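Local coordinates for protein thioesterase (Pseudomonas aeruginosa, PDB 2O5U) that probably hydrolyses fatty acyl-coenzyme A thioesters, as a member of the 4-hydroxybenzoyl-CoA thioesterase family, at residues A[6-11]-A[112-117]; A[38-43]-A[81-86]; A[43-48]-A[99-104]; A[60-65]-A[128-133]. One frame throughout, in Å; residues are numbered along the deposited sequence. Where two conformers were deposited one is given.

Interaction 1: residues A[6-11]-A[112-117]; sequences PRPLRE and CAAGRF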
loop_
_atom_site.group_PDB
_atom_site.type_symbol
_atom_site.label_atom_id
_atom_site.label_comp_id
_atom_site.label_asym_id
_atom_site.label_seq_id
_atom_site.Cartn_x
_atom_site.Cartn_y
_atom_site.Cartn_z
ATOM N N PRO A 6 -23.509 5.811 16.333
ATOM C CA PRO A 6 -23.372 7.175 16.882
ATOM C C PRO A 6 -21.994 7.746 16.583
ATOM O O PRO A 6 -20.985 7.069 16.836
ATOM C CB PRO A 6 -23.604 7.012 18.391
ATOM C CG PRO A 6 -23.911 5.546 18.648
ATOM C CD PRO A 6 -23.824 4.777 17.343
ATOM N N ARG A 7 -21.935 8.925 15.957
ATOM C CA ARG A 7 -20.639 9.496 15.596
ATOM C C ARG A 7 -19.911 10.053 16.814
ATOM O O ARG A 7 -20.446 10.901 17.494
ATOM C CB ARG A 7 -20.791 10.602 14.546
ATOM C CG ARG A 7 -20.601 10.119 13.176
ATOM C CD ARG A 7 -20.954 11.194 12.148
ATOM N NE ARG A 7 -19.774 11.737 11.500
ATOM C CZ ARG A 7 -19.871 12.570 10.470
ATOM N NH1 ARG A 7 -18.796 13.038 9.837
ATOM N NH2 ARG A 7 -21.096 12.909 10.057
ATOM N N PRO A 8 -18.690 9.561 17.093
ATOM C CA PRO A 8 -17.909 10.091 18.199
ATOM C C PRO A 8 -17.399 11.492 17.889
ATOM O O PRO A 8 -17.264 11.888 16.704
ATOM C CB PRO A 8 -16.725 9.125 18.288
ATOM C CG PRO A 8 -17.043 8.029 17.358
ATOM C CD PRO A 8 -17.962 8.509 16.375
ATOM N N LEU A 9 -17.150 12.236 18.950
ATOM C CA LEU A 9 -16.661 13.610 18.882
ATOM C C LEU A 9 -15.199 13.698 19.368
ATOM O O LEU A 9 -14.751 12.862 20.154
ATOM C CB LEU A 9 -17.539 14.511 19.767
ATOM C CG LEU A 9 -19.060 14.459 19.538
ATOM C CD1 LEU A 9 -19.798 14.934 20.764
ATOM C CD2 LEU A 9 -19.404 15.256 18.336
ATOM N N ARG A 10 -14.499 14.737 18.907
ATOM C CA ARG A 10 -13.086 14.996 19.214
ATOM C C ARG A 10 -12.751 14.916 20.687
ATOM O O ARG A 10 -11.695 14.395 21.052
ATOM C CB ARG A 10 -12.749 16.421 18.815
ATOM C CG ARG A 10 -12.301 16.647 17.460
ATOM C CD ARG A 10 -11.837 18.071 17.445
ATOM N NE ARG A 10 -10.415 18.098 17.754
ATOM C CZ ARG A 10 -9.477 17.880 16.842
ATOM N NH1 ARG A 10 -9.838 17.641 15.579
ATOM N NH2 ARG A 10 -8.194 17.929 17.189
ATOM N N GLU A 11 -13.637 15.457 21.526
ATOM C CA GLU A 11 -13.365 15.556 22.973
ATOM C C GLU A 11 -13.378 14.201 23.662
ATOM O O GLU A 11 -12.863 14.079 24.737
ATOM C CB GLU A 11 -14.282 16.568 23.684
ATOM C CG GLU A 11 -15.725 16.394 23.400
ATOM C CD GLU A 11 -16.284 17.350 22.322
ATOM O OE1 GLU A 11 -15.645 17.664 21.306
ATOM O OE2 GLU A 11 -17.433 17.792 22.520
ATOM N N CYS A 112 -14.955 11.449 10.835
ATOM C CA CYS A 112 -15.191 10.818 9.532
ATOM C C CYS A 112 -15.244 9.250 9.668
ATOM O O CYS A 112 -15.993 8.571 8.945
ATOM C CB CYS A 112 -14.066 11.215 8.573
ATOM S SG CYS A 112 -13.813 12.989 8.647
ATOM N N ALA A 113 -14.478 8.711 10.617
ATOM C CA ALA A 113 -14.477 7.275 10.870
ATOM C C ALA A 113 -14.046 7.031 12.300
ATOM O O ALA A 113 -13.369 7.879 12.868
ATOM C CB ALA A 113 -13.456 6.535 9.885
ATOM N N ALA A 114 -14.377 5.869 12.836
ATOM C CA ALA A 114 -13.945 5.476 14.181
ATOM C C ALA A 114 -13.906 3.956 14.277
ATOM O O ALA A 114 -14.787 3.255 13.729
ATOM C CB ALA A 114 -14.899 6.014 15.263
ATOM N N GLY A 115 -12.925 3.462 15.042
ATOM C CA GLY A 115 -12.729 2.060 15.194
ATOM C C GLY A 115 -11.859 1.745 16.381
ATOM O O GLY A 115 -11.579 2.608 17.256
ATOM N N ARG A 116 -11.443 0.495 16.434
ATOM C CA ARG A 116 -10.692 0.032 17.618
ATOM C C ARG A 116 -9.722 -1.024 17.199
ATOM O O ARG A 116 -9.873 -1.612 16.140
ATOM C CB ARG A 116 -11.630 -0.527 18.716
ATOM C CG ARG A 116 -12.626 -1.574 18.287
ATOM C CD ARG A 116 -13.711 -1.747 19.380
ATOM N N PHE A 117 -8.717 -1.269 18.020
ATOM C CA PHE A 117 -7.973 -2.489 17.855
ATOM C C PHE A 117 -7.294 -2.889 19.145
ATOM O O PHE A 117 -7.117 -2.044 20.018
ATOM C CB PHE A 117 -7.014 -2.433 16.640
ATOM C CG PHE A 117 -5.702 -1.739 16.866
ATOM C CD1 PHE A 117 -4.585 -2.463 17.358
ATOM C CD2 PHE A 117 -5.549 -0.378 16.548
ATOM C CE1 PHE A 117 -3.312 -1.843 17.519
ATOM C CE2 PHE A 117 -4.311 0.255 16.700
ATOM C CZ PHE A 117 -3.163 -0.489 17.199
#

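Interaction 2: residues A[38-43]-A[81-86]; sequences YAFFDT and QRIEMG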
loop_
_atom_site.group_PDB
_atom_site.type_symbol
_atom_site.label_atom_id
_atom_site.label_comp_id
_atom_site.label_asym_id
_atom_site.label_seq_id
_atom_site.Cartn_x
_atom_site.Cartn_y
_atom_site.Cartn_z
ATOM N N TYR A 38 -7.045 1.684 8.611
ATOM C CA TYR A 38 -6.339 0.811 9.547
ATOM C C TYR A 38 -4.851 1.078 9.606
ATOM O O TYR A 38 -4.218 0.900 10.654
ATOM C CB TYR A 38 -6.609 -0.655 9.195
ATOM C CG TYR A 38 -8.022 -1.098 9.454
ATOM C CD1 TYR A 38 -8.908 -1.325 8.403
ATOM C CD2 TYR A 38 -8.474 -1.298 10.758
ATOM C CE1 TYR A 38 -10.218 -1.721 8.655
ATOM C CE2 TYR A 38 -9.778 -1.688 11.028
ATOM C CZ TYR A 38 -10.636 -1.932 9.977
ATOM O OH TYR A 38 -11.924 -2.347 10.268
ATOM N N ALA A 39 -4.279 1.472 8.473
ATOM C CA ALA A 39 -2.900 1.967 8.417
ATOM C C ALA A 39 -2.713 3.257 9.231
ATOM O O ALA A 39 -1.703 3.390 9.940
ATOM C CB ALA A 39 -2.421 2.138 6.979
ATOM N N PHE A 40 -3.694 4.164 9.175
ATOM C CA PHE A 40 -3.711 5.339 10.095
ATOM C C PHE A 40 -3.791 4.883 11.579
ATOM O O PHE A 40 -3.093 5.457 12.419
ATOM C CB PHE A 40 -4.887 6.285 9.808
ATOM C CG PHE A 40 -4.881 6.870 8.417
ATOM C CD1 PHE A 40 -3.675 7.132 7.759
ATOM C CD2 PHE A 40 -6.065 7.234 7.802
ATOM C CE1 PHE A 40 -3.676 7.724 6.482
ATOM C CE2 PHE A 40 -6.061 7.816 6.474
ATOM C CZ PHE A 40 -4.882 8.052 5.856
ATOM N N PHE A 41 -4.635 3.894 11.904
ATOM C CA PHE A 41 -4.745 3.420 13.316
ATOM C C PHE A 41 -3.339 2.885 13.795
ATOM O O PHE A 41 -2.858 3.197 14.891
ATOM C CB PHE A 41 -5.684 2.237 13.398
ATOM C CG PHE A 41 -7.176 2.546 13.217
ATOM C CD1 PHE A 41 -7.654 3.823 12.936
ATOM C CD2 PHE A 41 -8.101 1.510 13.402
ATOM C CE1 PHE A 41 -9.044 4.061 12.797
ATOM C CE2 PHE A 41 -9.488 1.738 13.286
ATOM C CZ PHE A 41 -9.958 3.009 12.973
ATOM N N ASP A 42 -2.717 2.064 12.964
ATOM C CA ASP A 42 -1.424 1.440 13.250
ATOM C C ASP A 42 -0.340 2.475 13.450
ATOM O O ASP A 42 0.535 2.344 14.364
ATOM C CB ASP A 42 -0.964 0.561 12.048
ATOM C CG ASP A 42 -1.398 -0.872 12.162
ATOM O OD1 ASP A 42 -2.393 -1.129 12.886
ATOM O OD2 ASP A 42 -0.733 -1.736 11.547
ATOM N N THR A 43 -0.358 3.472 12.563
ATOM C CA THR A 43 0.568 4.594 12.622
ATOM C C THR A 43 0.412 5.438 13.865
ATOM O O THR A 43 1.393 5.712 14.535
ATOM C CB THR A 43 0.476 5.457 11.317
ATOM O OG1 THR A 43 0.798 4.575 10.253
ATOM C CG2 THR A 43 1.459 6.656 11.358
ATOM N N GLN A 81 -6.558 16.143 1.429
ATOM C CA GLN A 81 -7.013 16.663 2.715
ATOM C C GLN A 81 -6.042 16.322 3.862
ATOM O O GLN A 81 -5.424 15.215 3.929
ATOM C CB GLN A 81 -8.439 16.185 3.002
ATOM C CG GLN A 81 -9.434 16.889 2.059
ATOM C CD GLN A 81 -10.850 16.439 2.288
ATOM O OE1 GLN A 81 -11.136 15.257 2.234
ATOM N NE2 GLN A 81 -11.735 17.375 2.603
ATOM N N ARG A 82 -5.905 17.272 4.788
ATOM C CA ARG A 82 -5.114 17.009 5.987
ATOM C C ARG A 82 -6.026 16.392 7.071
ATOM O O ARG A 82 -7.095 16.902 7.362
ATOM C CB ARG A 82 -4.428 18.307 6.489
ATOM C CG ARG A 82 -3.622 19.088 5.411
ATOM C CD ARG A 82 -3.230 20.462 5.957
ATOM N NE ARG A 82 -2.644 21.308 4.914
ATOM N N ILE A 83 -5.578 15.289 7.644
ATOM C CA ILE A 83 -6.367 14.535 8.587
ATOM C C ILE A 83 -5.619 14.484 9.923
ATOM O O ILE A 83 -4.441 14.851 9.998
ATOM C CB ILE A 83 -6.775 13.110 8.039
ATOM C CG1 ILE A 83 -5.569 12.143 7.875
ATOM C CG2 ILE A 83 -7.605 13.217 6.679
ATOM C CD1 ILE A 83 -5.292 11.240 9.150
ATOM N N GLU A 84 -6.316 14.057 10.951
ATOM C CA GLU A 84 -5.683 13.804 12.221
ATOM C C GLU A 84 -6.418 12.696 12.927
ATOM O O GLU A 84 -7.648 12.575 12.799
ATOM C CB GLU A 84 -5.564 15.092 13.063
ATOM C CG GLU A 84 -6.691 15.405 13.941
ATOM C CD GLU A 84 -6.508 16.743 14.644
ATOM O OE1 GLU A 84 -5.509 16.913 15.392
ATOM O OE2 GLU A 84 -7.381 17.617 14.453
ATOM N N MET A 85 -5.655 11.897 13.678
ATOM C CA MET A 85 -6.189 10.747 14.381
ATOM C C MET A 85 -6.260 11.087 15.826
ATOM O O MET A 85 -5.251 11.564 16.364
ATOM C CB MET A 85 -5.257 9.536 14.239
ATOM C CG MET A 85 -5.015 9.072 12.801
ATOM S SD MET A 85 -6.549 8.724 11.901
ATOM C CE MET A 85 -7.263 7.392 12.832
ATOM N N GLY A 86 -7.446 10.897 16.421
ATOM C CA GLY A 86 -7.621 10.866 17.891
ATOM C C GLY A 86 -7.438 9.465 18.440
ATOM O O GLY A 86 -7.854 8.455 17.832
#

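Interaction 3: residues A[43-48]-A[99-104]; sequences TAVNTY and YELALF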
loop_
_atom_site.group_PDB
_atom_site.type_symbol
_atom_site.label_atom_id
_atom_site.label_comp_id
_atom_site.label_asym_id
_atom_site.label_seq_id
_atom_site.Cartn_x
_atom_site.Cartn_y
_atom_site.Cartn_z
ATOM N N THR A 43 -0.358 3.472 12.563
ATOM C CA THR A 43 0.568 4.594 12.622
ATOM C C THR A 43 0.412 5.438 13.865
ATOM O O THR A 43 1.393 5.712 14.535
ATOM C CB THR A 43 0.476 5.457 11.317
ATOM O OG1 THR A 43 0.798 4.575 10.253
ATOM C CG2 THR A 43 1.459 6.656 11.358
ATOM N N ALA A 44 -0.817 5.849 14.161
ATOM C CA ALA A 44 -1.111 6.724 15.299
ATOM C C ALA A 44 -0.668 6.029 16.593
ATOM O O ALA A 44 -0.038 6.660 17.470
ATOM C CB ALA A 44 -2.635 6.992 15.357
ATOM N N VAL A 45 -1.031 4.761 16.729
ATOM C CA VAL A 45 -0.723 4.013 17.971
ATOM C C VAL A 45 0.790 3.817 18.098
ATOM O O VAL A 45 1.394 4.128 19.118
ATOM C CB VAL A 45 -1.488 2.665 18.058
ATOM C CG1 VAL A 45 -0.921 1.770 19.197
ATOM C CG2 VAL A 45 -2.962 2.884 18.339
ATOM N N ASN A 46 1.421 3.324 17.045
ATOM C CA ASN A 46 2.881 3.042 17.201
ATOM C C ASN A 46 3.789 4.258 17.307
ATOM O O ASN A 46 4.825 4.230 18.000
ATOM C CB ASN A 46 3.303 2.052 16.129
ATOM C CG ASN A 46 2.800 0.685 16.430
ATOM O OD1 ASN A 46 3.279 0.040 17.371
ATOM N ND2 ASN A 46 1.865 0.200 15.627
ATOM N N THR A 47 3.385 5.337 16.646
ATOM C CA THR A 47 4.068 6.628 16.795
ATOM C C THR A 47 4.135 7.032 18.282
ATOM O O THR A 47 5.224 7.317 18.815
ATOM C CB THR A 47 3.392 7.714 15.903
ATOM O OG1 THR A 47 3.443 7.287 14.528
ATOM C CG2 THR A 47 4.109 9.085 16.044
ATOM N N TYR A 48 2.975 6.986 18.937
ATOM C CA TYR A 48 2.862 7.220 20.371
ATOM C C TYR A 48 3.737 6.273 21.242
ATOM O O TYR A 48 4.524 6.761 22.071
ATOM C CB TYR A 48 1.417 7.140 20.806
ATOM C CG TYR A 48 1.245 7.551 22.243
ATOM C CD1 TYR A 48 1.164 8.903 22.600
ATOM C CD2 TYR A 48 1.157 6.574 23.245
ATOM C CE1 TYR A 48 1.014 9.275 23.941
ATOM C CE2 TYR A 48 1.017 6.916 24.567
ATOM C CZ TYR A 48 0.935 8.267 24.916
ATOM O OH TYR A 48 0.800 8.547 26.271
ATOM N N TYR A 99 -7.269 -0.031 22.074
ATOM C CA TYR A 99 -7.295 1.373 21.641
ATOM C C TYR A 99 -8.646 1.726 20.993
ATOM O O TYR A 99 -9.263 0.884 20.315
ATOM C CB TYR A 99 -6.192 1.634 20.621
ATOM C CG TYR A 99 -4.834 1.078 20.967
ATOM C CD1 TYR A 99 -4.398 -0.167 20.493
ATOM C CD2 TYR A 99 -4.004 1.772 21.817
ATOM C CE1 TYR A 99 -3.090 -0.649 20.847
ATOM C CE2 TYR A 99 -2.761 1.313 22.171
ATOM C CZ TYR A 99 -2.311 0.115 21.688
ATOM O OH TYR A 99 -1.063 -0.304 22.041
ATOM N N GLU A 100 -9.126 2.938 21.271
ATOM C CA GLU A 100 -10.135 3.610 20.414
ATOM C C GLU A 100 -9.498 4.727 19.581
ATOM O O GLU A 100 -8.817 5.554 20.125
ATOM C CB GLU A 100 -11.178 4.228 21.294
ATOM C CG GLU A 100 -11.937 3.253 22.173
ATOM C CD GLU A 100 -13.038 2.505 21.417
ATOM O OE1 GLU A 100 -13.484 2.930 20.304
ATOM O OE2 GLU A 100 -13.483 1.512 21.971
ATOM N N LEU A 101 -9.790 4.781 18.276
ATOM C CA LEU A 101 -9.242 5.787 17.387
ATOM C C LEU A 101 -10.372 6.377 16.520
ATOM O O LEU A 101 -11.373 5.708 16.268
ATOM C CB LEU A 101 -8.202 5.153 16.455
ATOM C CG LEU A 101 -6.784 5.039 17.075
ATOM C CD1 LEU A 101 -6.286 3.661 17.070
ATOM C CD2 LEU A 101 -5.822 5.957 16.505
ATOM N N ALA A 102 -10.196 7.613 16.093
ATOM C CA ALA A 102 -11.114 8.228 15.138
ATOM C C ALA A 102 -10.272 9.133 14.223
ATOM O O ALA A 102 -9.255 9.696 14.653
ATOM C CB ALA A 102 -12.258 8.993 15.874
ATOM N N LEU A 103 -10.673 9.251 12.953
ATOM C CA LEU A 103 -10.074 10.162 12.017
ATOM C C LEU A 103 -10.979 11.388 11.960
ATOM O O LEU A 103 -12.210 11.252 11.880
ATOM C CB LEU A 103 -9.952 9.550 10.615
ATOM C CG LEU A 103 -9.337 10.436 9.510
ATOM C CD1 LEU A 103 -8.576 9.594 8.479
ATOM C CD2 LEU A 103 -10.363 11.338 8.835
ATOM N N PHE A 104 -10.345 12.546 11.938
ATOM C CA PHE A 104 -10.970 13.862 11.804
ATOM C C PHE A 104 -10.325 14.661 10.699
ATOM O O PHE A 104 -9.114 14.598 10.516
ATOM C CB PHE A 104 -10.789 14.677 13.104
ATOM C CG PHE A 104 -11.358 13.997 14.335
ATOM C CD1 PHE A 104 -10.558 13.178 15.130
ATOM C CD2 PHE A 104 -12.716 14.180 14.675
ATOM C CE1 PHE A 104 -11.121 12.537 16.284
ATOM C CE2 PHE A 104 -13.289 13.520 15.796
ATOM C CZ PHE A 104 -12.488 12.699 16.589
#

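Interaction 4: residues A[60-65]-A[128-133]; sequences GEVIGL and RPVAIP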
loop_
_atom_site.group_PDB
_atom_site.type_symbol
_atom_site.label_atom_id
_atom_site.label_comp_id
_atom_site.label_asym_id
_atom_site.label_seq_id
_atom_site.Cartn_x
_atom_site.Cartn_y
_atom_site.Cartn_z
ATOM N N GLY A 60 13.898 -4.401 20.060
ATOM C CA GLY A 60 13.177 -4.652 21.319
ATOM C C GLY A 60 12.806 -6.113 21.448
ATOM O O GLY A 60 12.462 -6.763 20.479
ATOM N N GLU A 61 12.892 -6.634 22.660
ATOM C CA GLU A 61 12.527 -8.023 22.955
ATOM C C GLU A 61 11.004 -8.308 23.008
ATOM O O GLU A 61 10.563 -9.461 23.098
ATOM C CB GLU A 61 13.159 -8.390 24.304
ATOM N N VAL A 62 10.194 -7.261 22.983
ATOM C CA VAL A 62 8.755 -7.421 23.212
ATOM C C VAL A 62 8.077 -6.736 22.028
ATOM O O VAL A 62 8.515 -5.688 21.618
ATOM C CB VAL A 62 8.293 -6.805 24.567
ATOM C CG1 VAL A 62 6.757 -6.608 24.605
ATOM C CG2 VAL A 62 8.806 -7.644 25.768
ATOM N N ILE A 63 7.075 -7.372 21.453
ATOM C CA ILE A 63 6.339 -6.795 20.306
ATOM C C ILE A 63 4.801 -6.844 20.481
ATOM O O ILE A 63 4.285 -7.726 21.186
ATOM C CB ILE A 63 6.733 -7.511 18.991
ATOM C CG1 ILE A 63 6.221 -8.952 18.969
ATOM C CG2 ILE A 63 8.230 -7.447 18.737
ATOM C CD1 ILE A 63 6.068 -9.485 17.565
ATOM N N GLY A 64 4.063 -5.915 19.845
ATOM C CA GLY A 64 2.599 -5.899 19.907
ATOM C C GLY A 64 2.018 -6.728 18.763
ATOM O O GLY A 64 2.448 -6.559 17.626
ATOM N N LEU A 65 1.140 -7.688 19.057
ATOM C CA LEU A 65 0.473 -8.412 17.966
ATOM C C LEU A 65 -0.931 -7.849 17.920
ATOM O O LEU A 65 -1.593 -7.737 18.954
ATOM C CB LEU A 65 0.378 -9.910 18.234
ATOM C CG LEU A 65 1.552 -10.840 18.499
ATOM C CD1 LEU A 65 0.992 -12.260 18.674
ATOM C CD2 LEU A 65 2.545 -10.769 17.346
ATOM N N ARG A 128 5.207 -15.903 22.967
ATOM C CA ARG A 128 4.568 -16.127 24.235
ATOM C C ARG A 128 4.230 -14.773 24.819
ATOM O O ARG A 128 5.107 -13.911 24.930
ATOM C CB ARG A 128 5.486 -16.893 25.184
ATOM C CG ARG A 128 5.715 -18.329 24.727
ATOM N N PRO A 129 2.947 -14.565 25.162
ATOM C CA PRO A 129 2.535 -13.322 25.818
ATOM C C PRO A 129 3.366 -13.033 27.053
ATOM O O PRO A 129 3.679 -13.919 27.821
ATOM C CB PRO A 129 1.057 -13.563 26.157
ATOM C CG PRO A 129 0.595 -14.545 25.041
ATOM C CD PRO A 129 1.804 -15.472 24.916
ATOM N N VAL A 130 3.737 -11.780 27.201
ATOM C CA VAL A 130 4.484 -11.290 28.347
ATOM C C VAL A 130 3.690 -10.100 28.816
ATOM O O VAL A 130 2.787 -9.658 28.096
ATOM C CB VAL A 130 5.901 -10.836 27.964
ATOM C CG1 VAL A 130 6.772 -12.052 27.779
ATOM C CG2 VAL A 130 5.871 -9.949 26.716
ATOM N N ALA A 131 4.028 -9.537 29.964
ATOM C CA ALA A 131 3.290 -8.332 30.357
ATOM C C ALA A 131 3.826 -7.119 29.604
ATOM O O ALA A 131 5.034 -7.040 29.232
ATOM C CB ALA A 131 3.296 -8.115 31.829
ATOM N N ILE A 132 2.916 -6.183 29.352
ATOM C CA ILE A 132 3.286 -4.922 28.759
ATOM C C ILE A 132 4.389 -4.288 29.642
ATOM O O ILE A 132 4.213 -4.131 30.869
ATOM C CB ILE A 132 2.036 -3.986 28.688
ATOM C CG1 ILE A 132 0.966 -4.576 27.746
ATOM C CG2 ILE A 132 2.453 -2.575 28.336
ATOM C CD1 ILE A 132 -0.476 -3.856 27.913
ATOM N N PRO A 133 5.529 -3.954 29.033
ATOM C CA PRO A 133 6.649 -3.333 29.734
ATOM C C PRO A 133 6.263 -2.047 30.473
ATOM O O PRO A 133 5.423 -1.278 29.950
ATOM C CB PRO A 133 7.625 -3.017 28.601
ATOM C CG PRO A 133 7.392 -4.157 27.570
ATOM C CD PRO A 133 5.859 -4.279 27.628
#

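Interaction 1: residues A[6-11]-A[112-117]
The guanidinium of Arg7 meets Cys112 obliquely, neither squarely over a face nor at an edge: its NH1 comes no closer than 4.2 Å to Cys112 CA. The side chain runs on extended with CD anti to CA (chi2 172°) and turns at chi3 (108°), and these torsions carry its end nearer the strand. What fixes the polar end is a hydrogen bond from NE to the carbonyl oxygen of Ala111, just before Cys112, a bond that probably brings the guanidinium alongside Cys112. The apolar contact is made by the next residue. The ring corner of Pro8 points at the methyl group of Ala114, with CG 3.6 Å from CB and CD of the same proline at 4.1 Å from it. A backbone hydrogen bond between Pro8 and Ala111 holds the loop at this end of the strand. Segment 6-11 lies on the face of the sheet turned away from helix 34-53, where Ala114 also touches Ala102 of the adjacent strand 96-105. Ala113 and Phe117 instead point through to helix 34-53, reaching Tyr37 and Phe41 respectively, while Phe74 lies beside Arg7 and Pro8.

Interaction 2: residues A[38-43]-A[81-86]
The Met-aromatic contact between Met85 and Phe40 belongs to the core of the hotdog fold, where one long helix lies against a curved antiparallel sheet; here the axes of helix 38-43 and strand 83-86 come within 9.2 Å. The sulfur sits obliquely to the Phe40 ring, SD lying 5.2 Å from the ring centroid and 54° off its normal. Its nearest approach is to the base of that side chain, SD to Phe40 CB at 3.6 Å. A bend at chi2 (-55°), repeated at chi3, folds the Met85 chain so that its methyl group turns to the other phenylalanine. There CE arrives in the plane of the Phe41 ring, at the edge, 3.6 Å from CD1 and 3.8 Å from CE1, the two side chains crossing at about a right angle. Ile83 takes a different approach: its CD1 stands over the centre of one Phe40 face, 4.3 Å from the ring centroid and only 9° off the normal, a CH-pi contact. Met85 thus fits between two aromatic side chains on successive residues of the helix. Leu103 of strand 96-105 and Ile19 of strand 15-19 also touch Phe40, Ile83 and Met85, extending the apolar layer to the strands on both sides of 83-92, and Arg22 of the third subunit packs against Phe40.

Interaction 3: residues A[43-48]-A[99-104]
Ala44 and Val45 face Leu101 and Tyr99 where helix 43-48 crosses strand 99-104, the axes 10.3 Å apart at their closest and their directions 121° from one another. The backbones come nearest at Val45 and Tyr99, CA to CA 8.0 Å. Val45 carries the largest share, with both methyl groups against Tyr99. CG1, anti to the backbone N (chi1 168°), lies over one face of the Tyr99 ring, offset toward the rim on the hydroxyl side; it is 3.6 Å from the ring centroid, 24° off the normal, and just 3.3 Å from CZ, a tight CH-pi contact. CG2 lies 3.7 Å from Tyr99 CG and also meets Leu101 CD1 at 3.6 Å. The other branch of the leucine, CD2, reaches Ala44 CB at 3.5 Å, so Leu101 straddles two neighbouring helix residues. Phe117 of strand 113-123 packs against both Val45 and Leu101. The chemistry is therefore dispersion and CH-pi contact between buried apolar groups. The one polar side-chain atom among the four touching residues, the Tyr99 hydroxyl, is hydrogen-bonded to His119 ND1, which should hold the ring in place with its face presented to the valine.

Interaction 4: residues A[60-65]-A[128-133]
Val62 tucks its two methyl groups against Val130 and Pro133. Toward Val130 the approach is tip to tip, Val62 CG2 meeting Val130 CG2 at 3.9 Å, and the other valine methyl, Val62 CG1, lies 4.1 Å from the same Val130 atom. The proline ring presents its outer corner: Pro133 CG and Pro133 CD are each 3.9 Å from Val62 CG1, and CG is also 4.1 Å from Val62 CB. The split follows from the valine rotamer, in which CG1 stands anti to the backbone N (chi1 163°) while CG2 stands anti to the carbonyl carbon. On Val130 it is CG2, the branch lodged between backbone N and carbonyl carbon, that does the touching. The backbones stay well apart, with Val62 CA 7.7 Å from Val130 CA. Val62 begins strand 62-73, an outermost strand of the sheet within this chain, whereas segment 128-133 is an irregular connection whose Pro133 takes the N-cap position of helix 134-141. Phe121 of strand 113-123 lies against Val62 and Ile132, and its backbone is hydrogen-bonded to Val130, so strand 113-123 links the two segments. The neighbouring Ile63 points the other way and packs on Tyr29 of the second subunit. Between the segments themselves the cohesion is purely apolar, aliphatic carbon on aliphatic carbon at ordinary van der Waals spacing. Being partly exposed, the three residues gain from shielding one another from water, and with no directional bond between them the contact probably adds only modest apolar cohesion.

How the interactions relate
Interactions 1 to 3 cluster about one part of the antiparallel sheet; interaction 4 lies at its far end, about 27 Å from interaction 1 centre to centre. Interactions 2 and 3, centres 6 Å apart, share Thr43 and use successive turns of helix 34-53 against neighbouring strands 83-92 and 96-105, building the helix-on-sheet core beside the third subunit. Interaction 1 places the N-terminal loop on the sheet's other face, 11 to 12 Å from both centre to centre, and the Arg10–Glu84 salt bridge joins it to interaction 2. Along the chain, interactions 2 and 3 nest inside interaction 1, and interaction 4, which joins the start of strand 62-73 to the loop before helix 134-141, crosses all three.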